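Local coordinates for protein lactococcus lactis MG1363 DpsA (Lactococcus lactis, PDB 1ZS3) that probably protects DNA against oxidative stress as a twelve-subunit Dps protein, binding it with the help of an N-terminal helix, at residues A[111-114]-A[115-118]; A[44-47]-A[48-52]; A[152-155]-A[156-160]. All blocks are in the same frame, centred on the assembly; numbering follows the deposited sequence.

Contact 1 of 3, residues A[111-114]-A[115-118]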
loop_
_atom_site.group_PDB
_atom_site.type_symbol
_atom_site.label_atom_id
_atom_site.label_comp_id
_atom_site.label_asym_id
_atom_site.label_seq_id
_atom_site.Cartn_x
_atom_site.Cartn_y
_atom_site.Cartn_z
ATOM N N ASP A 111 34.193 14.187 -9.002
ATOM C CA ASP A 111 32.883 13.745 -9.423
ATOM C C ASP A 111 32.692 13.883 -10.906
ATOM O O ASP A 111 32.160 12.983 -11.530
ATOM C CB ASP A 111 31.781 14.480 -8.650
ATOM C CG ASP A 111 31.763 14.110 -7.194
ATOM O OD1 ASP A 111 30.914 14.669 -6.474
ATOM O OD2 ASP A 111 32.567 13.293 -6.691
ATOM N N GLU A 112 33.105 15.011 -11.481
ATOM C CA GLU A 112 33.008 15.215 -12.919
ATOM C C GLU A 112 33.783 14.131 -13.659
ATOM O O GLU A 112 33.347 13.616 -14.696
ATOM C CB GLU A 112 33.482 16.618 -13.328
ATOM C CG GLU A 112 32.679 17.786 -12.690
ATOM C CD GLU A 112 32.919 18.056 -11.158
ATOM O OE1 GLU A 112 31.911 18.173 -10.396
ATOM O OE2 GLU A 112 34.082 18.157 -10.683
ATOM N N ASP A 113 34.937 13.720 -13.116
ATOM C CA ASP A 113 35.773 12.725 -13.794
ATOM C C ASP A 113 35.236 11.301 -13.614
ATOM O O ASP A 113 35.359 10.500 -14.521
ATOM C CB ASP A 113 37.254 12.777 -13.339
ATOM C CG ASP A 113 37.991 14.096 -13.777
ATOM O OD1 ASP A 113 37.809 14.516 -14.943
ATOM O OD2 ASP A 113 38.752 14.755 -13.038
ATOM N N LEU A 114 34.670 10.968 -12.459
ATOM C CA LEU A 114 34.051 9.647 -12.314
ATOM C C LEU A 114 32.954 9.476 -13.342
ATOM O O LEU A 114 32.866 8.454 -13.991
ATOM C CB LEU A 114 33.481 9.501 -10.910
ATOM C CG LEU A 114 34.563 9.381 -9.827
ATOM C CD1 LEU A 114 34.011 9.904 -8.541
ATOM C CD2 LEU A 114 34.974 7.925 -9.670
ATOM N N LEU A 115 32.121 10.500 -13.504
ATOM C CA LEU A 115 30.977 10.411 -14.417
ATOM C C LEU A 115 31.447 10.197 -15.809
ATOM O O LEU A 115 30.923 9.339 -16.518
ATOM C CB LEU A 115 30.118 11.659 -14.346
ATOM C CG LEU A 115 28.889 11.427 -13.457
ATOM C CD1 LEU A 115 29.251 11.055 -12.038
ATOM C CD2 LEU A 115 28.015 12.630 -13.460
ATOM N N GLU A 116 32.463 10.954 -16.191
ATOM C CA GLU A 116 33.041 10.866 -17.527
ATOM C C GLU A 116 33.628 9.473 -17.845
ATOM O O GLU A 116 33.520 8.991 -18.967
ATOM C CB GLU A 116 34.088 11.950 -17.669
ATOM C CG GLU A 116 34.256 12.439 -19.097
ATOM C CD GLU A 116 34.906 13.802 -19.155
ATOM O OE1 GLU A 116 34.166 14.826 -19.291
ATOM O OE2 GLU A 116 36.154 13.826 -19.013
ATOM N N SER A 117 34.197 8.819 -16.850
ATOM C CA SER A 117 34.706 7.478 -17.005
ATOM C C SER A 117 33.597 6.470 -17.209
ATOM O O SER A 117 33.812 5.460 -17.896
ATOM C CB SER A 117 35.530 7.106 -15.800
ATOM O OG SER A 117 34.725 6.567 -14.778
ATOM N N PHE A 118 32.413 6.740 -16.646
ATOM C CA PHE A 118 31.290 5.838 -16.813
ATOM C C PHE A 118 30.622 6.030 -18.137
ATOM O O PHE A 118 30.045 5.080 -18.624
ATOM C CB PHE A 118 30.301 5.994 -15.673
ATOM C CG PHE A 118 30.779 5.392 -14.397
ATOM C CD1 PHE A 118 31.138 4.075 -14.333
ATOM C CD2 PHE A 118 30.909 6.158 -13.271
ATOM C CE1 PHE A 118 31.582 3.522 -13.142
ATOM C CE2 PHE A 118 31.358 5.619 -12.089
ATOM C CZ PHE A 118 31.705 4.304 -12.026
#

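Contact 2 of 3, residues A[44-47]-A[48-52]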
loop_
_atom_site.group_PDB
_atom_site.type_symbol
_atom_site.label_atom_id
_atom_site.label_comp_id
_atom_site.label_asym_id
_atom_site.label_seq_id
_atom_site.Cartn_x
_atom_site.Cartn_y
_atom_site.Cartn_z
ATOM N N ARG A 44 32.905 -0.990 -9.939
ATOM C CA ARG A 44 33.336 0.354 -10.248
ATOM C C ARG A 44 32.333 1.383 -9.789
ATOM O O ARG A 44 32.720 2.463 -9.351
ATOM C CB ARG A 44 33.577 0.475 -11.767
ATOM C CG ARG A 44 35.009 0.171 -12.230
ATOM C CD ARG A 44 35.844 1.422 -12.400
ATOM N NE ARG A 44 35.416 2.165 -13.594
ATOM C CZ ARG A 44 35.380 3.495 -13.702
ATOM N NH1 ARG A 44 35.737 4.310 -12.702
ATOM N NH2 ARG A 44 34.962 4.001 -14.849
ATOM N N LEU A 45 31.045 1.041 -9.888
ATOM C CA LEU A 45 29.924 1.906 -9.537
ATOM C C LEU A 45 29.694 1.794 -8.082
ATOM O O LEU A 45 29.285 2.758 -7.471
ATOM C CB LEU A 45 28.641 1.491 -10.273
ATOM C CG LEU A 45 28.623 1.862 -11.767
ATOM C CD1 LEU A 45 27.643 1.046 -12.540
ATOM C CD2 LEU A 45 28.348 3.371 -11.962
ATOM N N THR A 46 29.921 0.611 -7.498
ATOM C CA THR A 46 30.009 0.470 -6.065
ATOM C C THR A 46 31.110 1.339 -5.455
ATOM O O THR A 46 30.900 1.983 -4.417
ATOM C CB THR A 46 30.279 -0.968 -5.702
ATOM O OG1 THR A 46 29.162 -1.783 -6.083
ATOM C CG2 THR A 46 30.358 -1.146 -4.206
ATOM N N GLN A 47 32.296 1.369 -6.066
ATOM C CA GLN A 47 33.363 2.252 -5.583
ATOM C C GLN A 47 32.937 3.718 -5.660
ATOM O O GLN A 47 33.049 4.443 -4.668
ATOM C CB GLN A 47 34.644 2.039 -6.406
ATOM C CG GLN A 47 35.708 3.164 -6.237
ATOM C CD GLN A 47 36.988 2.887 -6.992
ATOM O OE1 GLN A 47 37.060 3.143 -8.200
ATOM N NE2 GLN A 47 37.993 2.367 -6.291
ATOM N N ALA A 48 32.478 4.150 -6.823
ATOM C CA ALA A 48 32.070 5.549 -7.031
ATOM C C ALA A 48 30.863 5.955 -6.143
ATOM O O ALA A 48 30.745 7.093 -5.703
ATOM C CB ALA A 48 31.783 5.796 -8.535
ATOM N N GLY A 49 30.014 4.970 -5.850
ATOM C CA GLY A 49 28.794 5.166 -5.088
ATOM C C GLY A 49 29.163 5.412 -3.658
ATOM O O GLY A 49 28.321 5.814 -2.876
ATOM N N ILE A 50 30.421 5.106 -3.325
ATOM C CA ILE A 50 30.970 5.258 -1.990
ATOM C C ILE A 50 31.851 6.497 -1.781
ATOM O O ILE A 50 31.796 7.094 -0.722
ATOM C CB ILE A 50 31.725 3.978 -1.575
ATOM C CG1 ILE A 50 30.737 2.891 -1.213
ATOM C CG2 ILE A 50 32.646 4.218 -0.385
ATOM C CD1 ILE A 50 31.356 1.602 -0.867
ATOM N N TYR A 51 32.608 6.882 -2.789
ATOM C CA TYR A 51 33.650 7.937 -2.599
ATOM C C TYR A 51 33.312 9.245 -3.281
ATOM O O TYR A 51 34.016 10.219 -3.095
ATOM C CB TYR A 51 35.043 7.460 -3.107
ATOM C CG TYR A 51 35.740 6.480 -2.161
ATOM C CD1 TYR A 51 36.261 6.923 -0.970
ATOM C CD2 TYR A 51 35.827 5.112 -2.452
ATOM C CE1 TYR A 51 36.884 6.063 -0.094
ATOM C CE2 TYR A 51 36.440 4.234 -1.580
ATOM C CZ TYR A 51 36.969 4.722 -0.395
ATOM O OH TYR A 51 37.586 3.880 0.497
ATOM N N ALA A 52 32.284 9.276 -4.095
ATOM C CA ALA A 52 31.840 10.516 -4.703
ATOM C C ALA A 52 31.363 11.458 -3.618
ATOM O O ALA A 52 30.945 11.031 -2.559
ATOM C CB ALA A 52 30.755 10.258 -5.736
#

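Contact 3 of 3, residues A[152-155]-A[156-160]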
loop_
_atom_site.group_PDB
_atom_site.type_symbol
_atom_site.label_atom_id
_atom_site.label_comp_id
_atom_site.label_asym_id
_atom_site.label_seq_id
_atom_site.Cartn_x
_atom_site.Cartn_y
_atom_site.Cartn_z
ATOM N N TYR A 152 20.554 -2.791 -23.787
ATOM C CA TYR A 152 21.029 -1.828 -24.728
ATOM C C TYR A 152 20.400 -0.467 -24.503
ATOM O O TYR A 152 21.110 0.530 -24.455
ATOM C CB TYR A 152 20.698 -2.325 -26.116
ATOM C CG TYR A 152 21.023 -1.337 -27.183
ATOM C CD1 TYR A 152 20.013 -0.811 -27.985
ATOM C CD2 TYR A 152 22.323 -0.882 -27.353
ATOM C CE1 TYR A 152 20.304 0.119 -28.951
ATOM C CE2 TYR A 152 22.621 0.066 -28.303
ATOM C CZ TYR A 152 21.590 0.555 -29.096
ATOM O OH TYR A 152 21.814 1.474 -30.033
ATOM N N GLY A 153 19.074 -0.414 -24.351
ATOM C CA GLY A 153 18.358 0.840 -24.195
ATOM C C GLY A 153 18.608 1.464 -22.823
ATOM O O GLY A 153 18.679 2.669 -22.723
ATOM N N TYR A 154 18.740 0.656 -21.783
ATOM C CA TYR A 154 19.085 1.173 -20.469
ATOM C C TYR A 154 20.468 1.835 -20.455
ATOM O O TYR A 154 20.641 2.903 -19.895
ATOM C CB TYR A 154 19.070 0.079 -19.443
ATOM C CG TYR A 154 19.588 0.542 -18.103
ATOM C CD1 TYR A 154 18.818 1.391 -17.288
ATOM C CD2 TYR A 154 20.849 0.156 -17.640
ATOM C CE1 TYR A 154 19.270 1.799 -16.049
ATOM C CE2 TYR A 154 21.311 0.568 -16.400
ATOM C CZ TYR A 154 20.516 1.401 -15.621
ATOM O OH TYR A 154 20.979 1.821 -14.419
ATOM N N ASN A 155 21.448 1.211 -21.106
ATOM C CA ASN A 155 22.796 1.770 -21.245
ATOM C C ASN A 155 22.726 3.137 -21.976
ATOM O O ASN A 155 23.315 4.082 -21.533
ATOM C CB ASN A 155 23.724 0.778 -21.994
ATOM C CG ASN A 155 24.337 -0.348 -21.037
ATOM O OD1 ASN A 155 23.849 -0.550 -19.945
ATOM N ND2 ASN A 155 25.305 -0.996 -21.628
ATOM N N LEU A 156 21.998 3.234 -23.068
ATOM C CA LEU A 156 21.877 4.499 -23.821
ATOM C C LEU A 156 21.315 5.634 -22.972
ATOM O O LEU A 156 21.675 6.799 -23.138
ATOM C CB LEU A 156 20.941 4.327 -25.006
ATOM C CG LEU A 156 21.590 4.444 -26.368
ATOM C CD1 LEU A 156 22.944 3.843 -26.337
ATOM C CD2 LEU A 156 20.690 3.781 -27.427
ATOM N N GLN A 157 20.422 5.283 -22.056
ATOM C CA GLN A 157 19.748 6.204 -21.181
ATOM C C GLN A 157 20.715 6.669 -20.151
ATOM O O GLN A 157 20.844 7.872 -19.961
ATOM C CB GLN A 157 18.611 5.447 -20.531
ATOM C CG GLN A 157 17.635 6.192 -19.714
ATOM C CD GLN A 157 16.794 5.213 -18.896
ATOM O OE1 GLN A 157 16.352 4.169 -19.412
ATOM N NE2 GLN A 157 16.629 5.499 -17.621
ATOM N N VAL A 158 21.436 5.743 -19.519
ATOM C CA VAL A 158 22.419 6.148 -18.533
ATOM C C VAL A 158 23.454 7.110 -19.117
ATOM O O VAL A 158 23.899 8.019 -18.398
ATOM C CB VAL A 158 23.169 4.955 -17.923
ATOM C CG1 VAL A 158 24.359 5.431 -17.127
ATOM C CG2 VAL A 158 22.237 4.120 -17.045
ATOM N N ILE A 159 23.852 6.902 -20.379
ATOM C CA ILE A 159 24.887 7.712 -21.014
ATOM C C ILE A 159 24.387 9.119 -21.138
ATOM O O ILE A 159 25.187 10.052 -21.019
ATOM C CB ILE A 159 25.271 7.167 -22.441
ATOM C CG1 ILE A 159 26.103 5.882 -22.338
ATOM C CG2 ILE A 159 26.063 8.220 -23.284
ATOM C CD1 ILE A 159 25.972 4.976 -23.559
ATOM N N ARG A 160 23.099 9.274 -21.422
ATOM C CA ARG A 160 22.569 10.591 -21.702
ATOM C C ARG A 160 22.221 11.265 -20.439
ATOM O O ARG A 160 22.138 12.450 -20.436
ATOM C CB ARG A 160 21.355 10.529 -22.602
ATOM C CG ARG A 160 20.795 11.922 -22.954
ATOM C CD ARG A 160 19.756 11.893 -24.077
ATOM N NE ARG A 160 18.580 11.146 -23.662
ATOM C CZ ARG A 160 17.437 11.690 -23.294
ATOM N NH1 ARG A 160 17.261 13.000 -23.321
ATOM N NH2 ARG A 160 16.453 10.913 -22.920
#

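Contact 1 of 3, residues A[111-114]-A[115-118]
S117 turns its hydroxyl back onto the carbonyl of L114, one turn earlier in the opening of helix 111-138, and the pair illustrates how a serine can share a backbone acceptor inside a helix. S117 OG donates to L114 O at 2.8 Å. The same oxygen takes the N-H of F118 in the usual i to i-4 bond, so two donors grip one acceptor. The torsion explains the reach: OG stands between the backbone N and the carbonyl carbon (chi1 87°), folded against the helix wall. The hydroxyl also accepts from the guanidinium NH2 of R44 on helix 27-51, and it lies above one face of the F118 ring, displaced toward the rim. With an alanine at S117, L114 O would probably keep only the F118 N-H of its two donors, and R44 would lose an acceptor.

The tight part is the buried side made by L114, L115 and F118, packed against helices 27-51 and 142-165. F118, its CG anti to its own carbonyl carbon, brings CD2 obliquely near L114 O and forms a cation-pi pair with R44. L115 lies on another side of the turn, its CD1 3.5 Å from D111 O, and packs on L162.

The solvent side is looser and acidic. OD1 of D113 is 4.4 Å from OE2 of E116, and the like charges would probably disfavour a closer approach. E112 turns back to the hydroxyl of T110, whereas the buried D111 carboxylate accepts the backbone N-H groups of K53 and S54. Negative charge gathered at this N-terminal helix end is likely to suit the helix dipole, while the S117 hydroxyl, accepting from R44 and donating to L114 O, couples the guanidinium to the helix backbone.

Contact 2 of 3, residues A[44-47]-A[48-52]
Q47 and Y51 meet in the last turn of helix 27-51, a long helix of the four-helix bundle that Dps proteins share with the ferritins, and the turn is a worked example of a helix end where one carbonyl takes two donors. The side chain of Q47 can be followed outward from the backbone. Its CB lies near A48 N simply through the bonded geometry of the peptide link. CG, anti to the backbone N (chi1 165°), approaches the Y51 ring, 4.3 Å from CD2. CD continues the extended chain (chi2 177°), and the amide plane is turned steeply about CG-CD (chi3 82°). At the tip NE2 bonds to the hydroxyl of S88 of a neighbouring subunit, so the glutamine spans a subunit interface. Y51 reaches the same subunit, its OH bonded to the carbonyl O of V86.

The last turn keeps its i to i-4 bonds. A48 N bonds R44 O at 3.0 Å, G49 N bonds L45 O, and the N-H of Y51 approaches Q47 O in the carbonyl plane at 3.1 Å. Q47 O takes I50 N as a second donor, an i to i-3 bond that comes from well above the plane. A52 follows as the first residue to leave helical torsions, its own N still bonded to A48 O.

Faces of the turn are divided between neighbours. A48 fits its methyl among L114, F118 and L61 of the same chain, whereas T46 and I50 lean on F73 and F72 of the neighbouring subunit. I50 also folds back over the previous turn, where its CG1 lies 3.3 Å from T46 O and its CD1 3.6 Å from the same oxygen.

Contact 3 of 3, residues A[152-155]-A[156-160]
Y154 and V158 meet one turn apart on helix 142-165, the last helix of the Dps four-helix bundle, and with Y152 and L156 they make two examples of an aromatic side chain meeting an aliphatic one a turn later. The first pair is a CH-pi contact. V158 CG2 lies over one face of the Y154 ring, 3.8 Å from its centroid and 24° off the normal, displaced toward the hydroxyl end where CZ is the nearest ring atom. Both torsions contribute: Y154 carries CG anti to the backbone N (chi1 173°), and V158 places CG2 beside its own N, on the side facing the ring. The ring also forms a cation-pi pair with R67, and I64 of helix 55-81 touches both side chains.

The second pair is apolar. L156 CD2 meets the far end of the Y152 ring obliquely, 3.7 Å from CZ, near a hydroxyl that bonds to E82 of a neighbouring subunit. L156 packs against that same glutamate, so this turn joins the bundle to the subunit interface.

Polar contacts form the third group. L156, Q157, V158 and I159 each give their N-H to the carbonyl four residues back, V158 N reaching Y154 O at 3.0 Å; Q157 N has an additional weak bond to Y154 O. Among the side chains, N155 sends ND2 to OD1 of N126 on helix 111-138, tying the two helices together across the buried side. R160 NE makes a salt bridge with D81 of the neighbouring subunit that carries E82. Beside the backbone ladder, I159 CG1 lies 3.4 Å from N155 O.

Contacts 1 and 2 adjoin, their centres 11 Å apart: besides the polar link from R44 to S117, L45 CD2 lies 3.4 Å from F118 CE1, so helix 27-51 and the start of helix 111-138 pack together. Contact 3 sits apart from both, its centre about 16 Å from contact 1 and about 19 Å from contact 2, with nearest atoms about 5 Å and 7 Å away. L162, farther along its helix, bridges toward contact 1 by touching L115 and F118. The assembly adds another relation between contacts 2 and 3, both of which meet other subunits: R160 packs on I50 of a further subunit, not the one that carries D81.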